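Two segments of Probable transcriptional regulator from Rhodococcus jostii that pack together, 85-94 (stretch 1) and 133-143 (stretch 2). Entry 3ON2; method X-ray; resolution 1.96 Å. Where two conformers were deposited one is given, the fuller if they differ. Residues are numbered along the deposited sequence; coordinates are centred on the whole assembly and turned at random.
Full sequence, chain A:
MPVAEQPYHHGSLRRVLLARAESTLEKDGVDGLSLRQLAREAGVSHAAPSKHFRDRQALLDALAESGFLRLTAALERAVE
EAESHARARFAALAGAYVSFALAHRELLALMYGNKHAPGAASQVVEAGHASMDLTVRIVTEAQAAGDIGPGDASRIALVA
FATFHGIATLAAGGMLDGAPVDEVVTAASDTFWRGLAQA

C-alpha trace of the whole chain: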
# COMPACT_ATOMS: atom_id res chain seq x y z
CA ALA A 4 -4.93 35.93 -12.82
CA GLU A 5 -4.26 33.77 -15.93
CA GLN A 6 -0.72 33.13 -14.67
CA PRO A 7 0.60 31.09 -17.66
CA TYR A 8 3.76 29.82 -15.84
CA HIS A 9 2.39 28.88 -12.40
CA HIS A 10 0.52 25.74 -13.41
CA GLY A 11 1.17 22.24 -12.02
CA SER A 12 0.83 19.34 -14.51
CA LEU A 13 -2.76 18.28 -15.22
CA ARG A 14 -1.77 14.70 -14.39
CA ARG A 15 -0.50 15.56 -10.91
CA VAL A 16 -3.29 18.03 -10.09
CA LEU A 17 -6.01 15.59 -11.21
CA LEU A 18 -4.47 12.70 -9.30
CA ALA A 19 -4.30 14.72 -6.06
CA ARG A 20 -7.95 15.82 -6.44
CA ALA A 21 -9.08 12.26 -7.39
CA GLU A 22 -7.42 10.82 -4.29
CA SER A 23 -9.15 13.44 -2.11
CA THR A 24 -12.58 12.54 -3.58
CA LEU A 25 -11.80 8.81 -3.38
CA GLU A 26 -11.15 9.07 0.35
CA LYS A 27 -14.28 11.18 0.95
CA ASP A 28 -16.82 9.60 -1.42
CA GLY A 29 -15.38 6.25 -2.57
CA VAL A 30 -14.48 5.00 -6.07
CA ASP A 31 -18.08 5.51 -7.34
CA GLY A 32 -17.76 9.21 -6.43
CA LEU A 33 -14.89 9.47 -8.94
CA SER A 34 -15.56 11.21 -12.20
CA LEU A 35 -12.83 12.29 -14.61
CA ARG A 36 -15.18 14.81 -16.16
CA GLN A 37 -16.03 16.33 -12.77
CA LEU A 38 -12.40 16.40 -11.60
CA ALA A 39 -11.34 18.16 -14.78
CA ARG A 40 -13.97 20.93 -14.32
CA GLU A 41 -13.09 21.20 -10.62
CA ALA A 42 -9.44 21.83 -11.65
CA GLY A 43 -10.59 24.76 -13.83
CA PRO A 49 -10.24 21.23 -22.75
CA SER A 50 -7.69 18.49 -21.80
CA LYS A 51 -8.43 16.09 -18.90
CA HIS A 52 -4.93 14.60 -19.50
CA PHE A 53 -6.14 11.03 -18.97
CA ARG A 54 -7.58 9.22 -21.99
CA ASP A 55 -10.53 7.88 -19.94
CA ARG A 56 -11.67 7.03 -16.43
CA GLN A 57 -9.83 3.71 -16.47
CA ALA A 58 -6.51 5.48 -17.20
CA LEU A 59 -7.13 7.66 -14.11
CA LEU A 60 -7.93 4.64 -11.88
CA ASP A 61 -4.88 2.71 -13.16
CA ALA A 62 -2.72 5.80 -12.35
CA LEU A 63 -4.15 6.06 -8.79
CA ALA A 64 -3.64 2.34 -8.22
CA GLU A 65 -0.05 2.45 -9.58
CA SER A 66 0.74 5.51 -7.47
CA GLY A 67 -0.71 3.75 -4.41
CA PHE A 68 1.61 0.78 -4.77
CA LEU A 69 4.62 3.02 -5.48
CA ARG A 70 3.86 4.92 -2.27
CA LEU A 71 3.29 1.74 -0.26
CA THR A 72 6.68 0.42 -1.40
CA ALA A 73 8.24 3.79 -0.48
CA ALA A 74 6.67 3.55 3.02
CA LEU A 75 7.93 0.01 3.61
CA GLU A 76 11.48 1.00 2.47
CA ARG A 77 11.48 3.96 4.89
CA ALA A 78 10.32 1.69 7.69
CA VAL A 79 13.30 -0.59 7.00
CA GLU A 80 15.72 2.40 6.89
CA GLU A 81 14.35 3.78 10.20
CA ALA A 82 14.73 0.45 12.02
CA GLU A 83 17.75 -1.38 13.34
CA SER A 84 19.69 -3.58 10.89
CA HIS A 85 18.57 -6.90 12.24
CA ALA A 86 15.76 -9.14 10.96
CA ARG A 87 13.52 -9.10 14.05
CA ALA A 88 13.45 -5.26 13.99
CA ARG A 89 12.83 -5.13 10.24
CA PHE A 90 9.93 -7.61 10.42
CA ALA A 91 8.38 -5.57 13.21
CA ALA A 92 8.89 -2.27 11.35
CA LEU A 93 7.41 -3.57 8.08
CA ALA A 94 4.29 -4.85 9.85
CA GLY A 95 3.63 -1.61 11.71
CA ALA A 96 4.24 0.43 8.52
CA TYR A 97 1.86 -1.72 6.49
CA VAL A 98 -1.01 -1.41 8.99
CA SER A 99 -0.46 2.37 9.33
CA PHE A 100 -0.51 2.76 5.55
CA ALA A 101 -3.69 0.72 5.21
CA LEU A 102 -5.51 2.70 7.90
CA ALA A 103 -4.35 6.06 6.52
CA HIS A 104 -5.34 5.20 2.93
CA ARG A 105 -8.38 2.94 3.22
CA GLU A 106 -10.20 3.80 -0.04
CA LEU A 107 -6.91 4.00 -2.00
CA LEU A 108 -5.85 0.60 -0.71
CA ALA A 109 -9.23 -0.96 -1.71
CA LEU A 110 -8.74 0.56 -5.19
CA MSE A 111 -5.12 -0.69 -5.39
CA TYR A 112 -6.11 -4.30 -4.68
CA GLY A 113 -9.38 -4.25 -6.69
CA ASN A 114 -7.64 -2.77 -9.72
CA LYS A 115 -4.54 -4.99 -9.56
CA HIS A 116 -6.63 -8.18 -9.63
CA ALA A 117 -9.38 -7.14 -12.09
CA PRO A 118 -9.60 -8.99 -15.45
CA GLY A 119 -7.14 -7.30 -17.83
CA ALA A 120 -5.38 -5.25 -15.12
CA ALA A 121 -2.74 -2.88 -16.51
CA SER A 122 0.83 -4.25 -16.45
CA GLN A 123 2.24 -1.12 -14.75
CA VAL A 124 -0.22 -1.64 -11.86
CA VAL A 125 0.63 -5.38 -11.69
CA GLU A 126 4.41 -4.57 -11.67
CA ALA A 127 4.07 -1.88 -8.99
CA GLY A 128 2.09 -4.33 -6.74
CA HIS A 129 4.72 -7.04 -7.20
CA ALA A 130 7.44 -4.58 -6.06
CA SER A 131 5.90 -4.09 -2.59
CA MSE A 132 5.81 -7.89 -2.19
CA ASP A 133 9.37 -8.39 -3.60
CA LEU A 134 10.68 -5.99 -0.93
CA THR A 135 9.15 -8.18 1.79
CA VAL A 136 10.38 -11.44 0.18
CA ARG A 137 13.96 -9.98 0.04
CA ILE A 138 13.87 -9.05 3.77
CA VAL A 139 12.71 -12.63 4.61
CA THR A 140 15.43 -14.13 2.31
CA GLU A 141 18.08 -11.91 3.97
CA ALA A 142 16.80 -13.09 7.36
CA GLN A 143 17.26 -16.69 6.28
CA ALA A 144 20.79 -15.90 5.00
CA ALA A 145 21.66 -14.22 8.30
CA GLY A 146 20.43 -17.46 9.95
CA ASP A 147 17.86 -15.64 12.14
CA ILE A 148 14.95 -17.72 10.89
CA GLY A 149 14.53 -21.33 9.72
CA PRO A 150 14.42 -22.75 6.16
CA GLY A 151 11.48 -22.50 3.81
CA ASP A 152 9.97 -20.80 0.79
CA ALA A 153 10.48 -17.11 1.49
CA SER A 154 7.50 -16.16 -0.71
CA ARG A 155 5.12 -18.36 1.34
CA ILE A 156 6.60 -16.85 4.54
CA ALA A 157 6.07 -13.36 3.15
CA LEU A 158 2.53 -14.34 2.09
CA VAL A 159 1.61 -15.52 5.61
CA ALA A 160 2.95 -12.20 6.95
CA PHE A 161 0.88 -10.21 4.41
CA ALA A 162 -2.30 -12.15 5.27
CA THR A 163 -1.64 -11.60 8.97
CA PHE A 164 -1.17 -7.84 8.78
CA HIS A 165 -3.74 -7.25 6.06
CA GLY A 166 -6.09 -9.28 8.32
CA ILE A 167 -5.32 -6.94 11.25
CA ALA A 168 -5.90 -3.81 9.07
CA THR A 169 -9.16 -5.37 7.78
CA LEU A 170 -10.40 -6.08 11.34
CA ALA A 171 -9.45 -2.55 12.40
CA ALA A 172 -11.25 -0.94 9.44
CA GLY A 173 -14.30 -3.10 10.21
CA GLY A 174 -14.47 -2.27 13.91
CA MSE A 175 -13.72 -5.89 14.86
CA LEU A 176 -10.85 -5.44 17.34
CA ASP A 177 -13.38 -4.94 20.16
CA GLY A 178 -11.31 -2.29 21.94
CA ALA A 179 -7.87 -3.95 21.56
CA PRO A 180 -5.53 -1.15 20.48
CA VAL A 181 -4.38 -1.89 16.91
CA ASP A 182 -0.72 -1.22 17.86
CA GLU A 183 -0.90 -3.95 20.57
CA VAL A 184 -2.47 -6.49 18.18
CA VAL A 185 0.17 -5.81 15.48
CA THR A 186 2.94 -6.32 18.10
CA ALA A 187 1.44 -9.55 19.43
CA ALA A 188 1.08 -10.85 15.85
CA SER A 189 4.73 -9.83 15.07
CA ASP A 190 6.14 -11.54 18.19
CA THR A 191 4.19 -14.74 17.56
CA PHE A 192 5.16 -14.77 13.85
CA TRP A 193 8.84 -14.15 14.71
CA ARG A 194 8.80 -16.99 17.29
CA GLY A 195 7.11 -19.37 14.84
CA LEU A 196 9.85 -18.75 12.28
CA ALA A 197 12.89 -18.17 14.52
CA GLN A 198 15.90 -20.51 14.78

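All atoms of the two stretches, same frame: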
# COMPACT_ATOMS: atom_id res chain seq x y z
N HIS A 85 18.67 -5.49 11.94
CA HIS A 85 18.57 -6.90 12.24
C HIS A 85 17.15 -7.35 11.91
O HIS A 85 16.22 -6.54 11.96
CB HIS A 85 19.05 -7.23 13.67
CG HIS A 85 18.17 -6.70 14.76
ND1 HIS A 85 17.12 -7.42 15.29
CD2 HIS A 85 18.22 -5.55 15.47
CE1 HIS A 85 16.54 -6.72 16.25
NE2 HIS A 85 17.19 -5.58 16.38
N ALA A 86 17.01 -8.62 11.52
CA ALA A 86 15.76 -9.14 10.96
C ALA A 86 14.55 -8.93 11.87
O ALA A 86 13.49 -8.50 11.39
CB ALA A 86 15.90 -10.62 10.56
N ARG A 87 14.68 -9.22 13.16
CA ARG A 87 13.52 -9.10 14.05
C ARG A 87 12.95 -7.68 14.04
O ARG A 87 11.73 -7.51 13.99
CB ARG A 87 13.81 -9.58 15.48
CG ARG A 87 12.58 -9.47 16.33
CD ARG A 87 12.66 -10.11 17.69
NE ARG A 87 11.30 -10.28 18.20
CZ ARG A 87 10.99 -10.92 19.33
NH1 ARG A 87 11.95 -11.48 20.07
NH2 ARG A 87 9.71 -11.01 19.72
N ALA A 88 13.83 -6.69 14.07
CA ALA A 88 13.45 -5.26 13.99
C ALA A 88 12.81 -4.88 12.65
O ALA A 88 11.84 -4.12 12.62
CB ALA A 88 14.64 -4.36 14.26
N ARG A 89 13.36 -5.41 11.56
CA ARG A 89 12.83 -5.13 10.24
C ARG A 89 11.44 -5.72 10.05
O ARG A 89 10.59 -5.08 9.45
CB ARG A 89 13.73 -5.69 9.15
CG ARG A 89 15.01 -4.94 9.03
CD ARG A 89 15.90 -5.54 7.96
NE ARG A 89 17.02 -4.65 7.76
CZ ARG A 89 17.77 -4.59 6.66
NH1 ARG A 89 17.54 -5.39 5.62
NH2 ARG A 89 18.76 -3.73 6.62
N PHE A 90 11.25 -6.95 10.52
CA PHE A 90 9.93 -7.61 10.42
C PHE A 90 8.90 -6.80 11.17
O PHE A 90 7.83 -6.53 10.66
CB PHE A 90 9.97 -9.03 11.00
CG PHE A 90 10.57 -10.09 10.09
CD1 PHE A 90 11.65 -9.80 9.25
CD2 PHE A 90 10.11 -11.39 10.15
CE1 PHE A 90 12.22 -10.80 8.46
CE2 PHE A 90 10.67 -12.40 9.35
CZ PHE A 90 11.72 -12.09 8.50
N ALA A 91 9.24 -6.42 12.40
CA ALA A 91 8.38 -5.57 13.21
C ALA A 91 8.08 -4.22 12.55
O ALA A 91 6.93 -3.76 12.53
CB ALA A 91 8.96 -5.38 14.63
N ALA A 92 9.10 -3.57 11.99
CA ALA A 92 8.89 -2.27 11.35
C ALA A 92 8.02 -2.36 10.10
O ALA A 92 7.18 -1.48 9.87
CB ALA A 92 10.23 -1.59 11.00
N LEU A 93 8.22 -3.39 9.28
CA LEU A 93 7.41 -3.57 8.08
C LEU A 93 5.95 -3.77 8.44
O LEU A 93 5.08 -3.23 7.77
CB LEU A 93 7.87 -4.76 7.24
CG LEU A 93 9.13 -4.55 6.41
CD1 LEU A 93 9.56 -5.90 5.87
CD2 LEU A 93 8.94 -3.57 5.25
N ALA A 94 5.68 -4.56 9.47
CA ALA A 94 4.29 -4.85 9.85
C ALA A 94 3.57 -3.59 10.28
O ALA A 94 2.49 -3.31 9.80
CB ALA A 94 4.23 -5.88 10.96
N ASP A 133 7.94 -8.07 -3.39
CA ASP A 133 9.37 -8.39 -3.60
C ASP A 133 10.26 -7.87 -2.48
O ASP A 133 11.14 -8.58 -1.98
CB ASP A 133 9.88 -7.83 -4.94
CG ASP A 133 9.39 -8.63 -6.14
OD1 ASP A 133 8.73 -9.68 -5.95
OD2 ASP A 133 9.66 -8.18 -7.29
N LEU A 134 10.02 -6.61 -2.08
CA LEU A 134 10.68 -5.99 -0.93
C LEU A 134 10.60 -6.89 0.31
O LEU A 134 11.61 -7.22 0.93
CB LEU A 134 10.02 -4.63 -0.64
CG LEU A 134 10.63 -3.67 0.39
CD1 LEU A 134 10.32 -4.14 1.80
CD2 LEU A 134 12.13 -3.54 0.17
N THR A 135 9.38 -7.31 0.65
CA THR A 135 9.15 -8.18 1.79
C THR A 135 9.87 -9.52 1.65
O THR A 135 10.50 -9.99 2.60
CB THR A 135 7.64 -8.44 1.95
OG1 THR A 135 6.96 -7.18 1.97
CG2 THR A 135 7.35 -9.21 3.22
N VAL A 136 9.76 -10.13 0.47
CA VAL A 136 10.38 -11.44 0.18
C VAL A 136 11.92 -11.34 0.36
O VAL A 136 12.54 -12.25 0.91
CB VAL A 136 9.99 -11.99 -1.23
CG1 VAL A 136 10.81 -13.27 -1.62
CG2 VAL A 136 8.49 -12.29 -1.30
N ARG A 137 12.51 -10.23 -0.08
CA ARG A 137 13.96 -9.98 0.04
C ARG A 137 14.40 -9.88 1.50
O ARG A 137 15.40 -10.49 1.86
CB ARG A 137 14.39 -8.75 -0.80
CG ARG A 137 15.49 -7.85 -0.20
CD ARG A 137 16.02 -6.73 -1.15
NE ARG A 137 14.99 -5.87 -1.78
CZ ARG A 137 14.30 -6.19 -2.88
NH1 ARG A 137 14.50 -7.37 -3.47
NH2 ARG A 137 13.40 -5.35 -3.40
N ILE A 138 13.63 -9.17 2.32
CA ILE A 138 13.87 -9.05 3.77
C ILE A 138 13.80 -10.41 4.48
O ILE A 138 14.60 -10.68 5.38
CB ILE A 138 12.82 -8.10 4.43
CG1 ILE A 138 12.83 -6.69 3.79
CG2 ILE A 138 12.99 -8.05 5.93
CD1 ILE A 138 13.90 -5.76 4.30
N VAL A 139 12.82 -11.24 4.09
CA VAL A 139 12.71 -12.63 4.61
C VAL A 139 13.93 -13.46 4.16
O VAL A 139 14.54 -14.14 4.98
CB VAL A 139 11.37 -13.31 4.16
CG1 VAL A 139 11.35 -14.83 4.48
CG2 VAL A 139 10.13 -12.59 4.75
N THR A 140 14.27 -13.39 2.87
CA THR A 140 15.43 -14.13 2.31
C THR A 140 16.71 -13.73 3.03
O THR A 140 17.49 -14.60 3.42
CB THR A 140 15.56 -13.94 0.77
OG1 THR A 140 14.33 -14.29 0.15
CG2 THR A 140 16.65 -14.85 0.15
N GLU A 141 16.92 -12.43 3.22
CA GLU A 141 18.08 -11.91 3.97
C GLU A 141 18.09 -12.43 5.39
O GLU A 141 19.16 -12.71 5.95
CB GLU A 141 18.14 -10.37 3.96
CG GLU A 141 18.36 -9.75 2.56
CD GLU A 141 18.34 -8.20 2.53
OE1 GLU A 141 18.14 -7.57 3.60
OE2 GLU A 141 18.53 -7.60 1.43
N ALA A 142 16.91 -12.55 5.99
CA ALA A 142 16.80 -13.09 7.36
C ALA A 142 17.20 -14.55 7.41
O ALA A 142 17.79 -15.02 8.40
CB ALA A 142 15.37 -12.91 7.91
N GLN A 143 16.87 -15.28 6.36
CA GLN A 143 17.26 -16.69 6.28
C GLN A 143 18.76 -16.83 6.02
O GLN A 143 19.36 -17.79 6.48
CB GLN A 143 16.50 -17.39 5.19
CG GLN A 143 15.06 -17.62 5.54
CD GLN A 143 14.29 -18.15 4.38
OE1 GLN A 143 14.39 -17.63 3.28
NE2 GLN A 143 13.49 -19.18 4.62

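How does the contact begin at the start of stretch 1? His-85 sits at the N-cap position, and its side chain stays out of reach of stretch 2. The helix that follows runs nearly antiparallel to helix 133-143, at 161° between their N-to-C directions, so the first helical residue, Ala-86, meets the late residue Ala-142. Both CA-to-CB bonds point toward the other stretch, and Ala-86 CB lies 3.5 Å from Ala-142 CB. With only methyl groups between them, the backbones come close here: the two CA atoms are 5.4 Å apart.

What does Arg-89 contribute, one turn on? Its extended side chain carries the guanidinium to Glu-141, and Arg-89 NH1 forms a salt bridge with Glu-141 OE1 at 3.0 Å. The carboxylate oxygen lies at the edge of the guanidinium, near its plane, a favourable placement for opposite charges. Arg-89 also touches apolar surface, with NH1 3.9 Å from Ile-138 CD1.

How does Phe-90 reach stretch 2 when its CA-to-CB bond points sideways? The end of the side chain comes nearer than its base, and the ring meets three residues. Phe-90 CE1 is 3.8 Å from Ile-138 CG2, while Phe-90 CZ is 3.8 Å from Ala-142 CB and 4.1 Å from Val-139 CG2. The ring thus spans a full turn of the opposing helix, from Ile-138 to Ala-142.

What holds the far end together? Leu-93 points toward stretch 2, where Leu-93 CD1 packs 4.0 Å from Ile-138 CG1 and Leu-93 CD2 lies 3.8 Å from Leu-134 CD1. Ile-138 therefore touches Arg-89, Phe-90 and Leu-93, and it has the largest area covered by the other stretch. No hydrogen bond crosses between the stretches; apart from the salt bridge, the contact is made mainly by apolar packing.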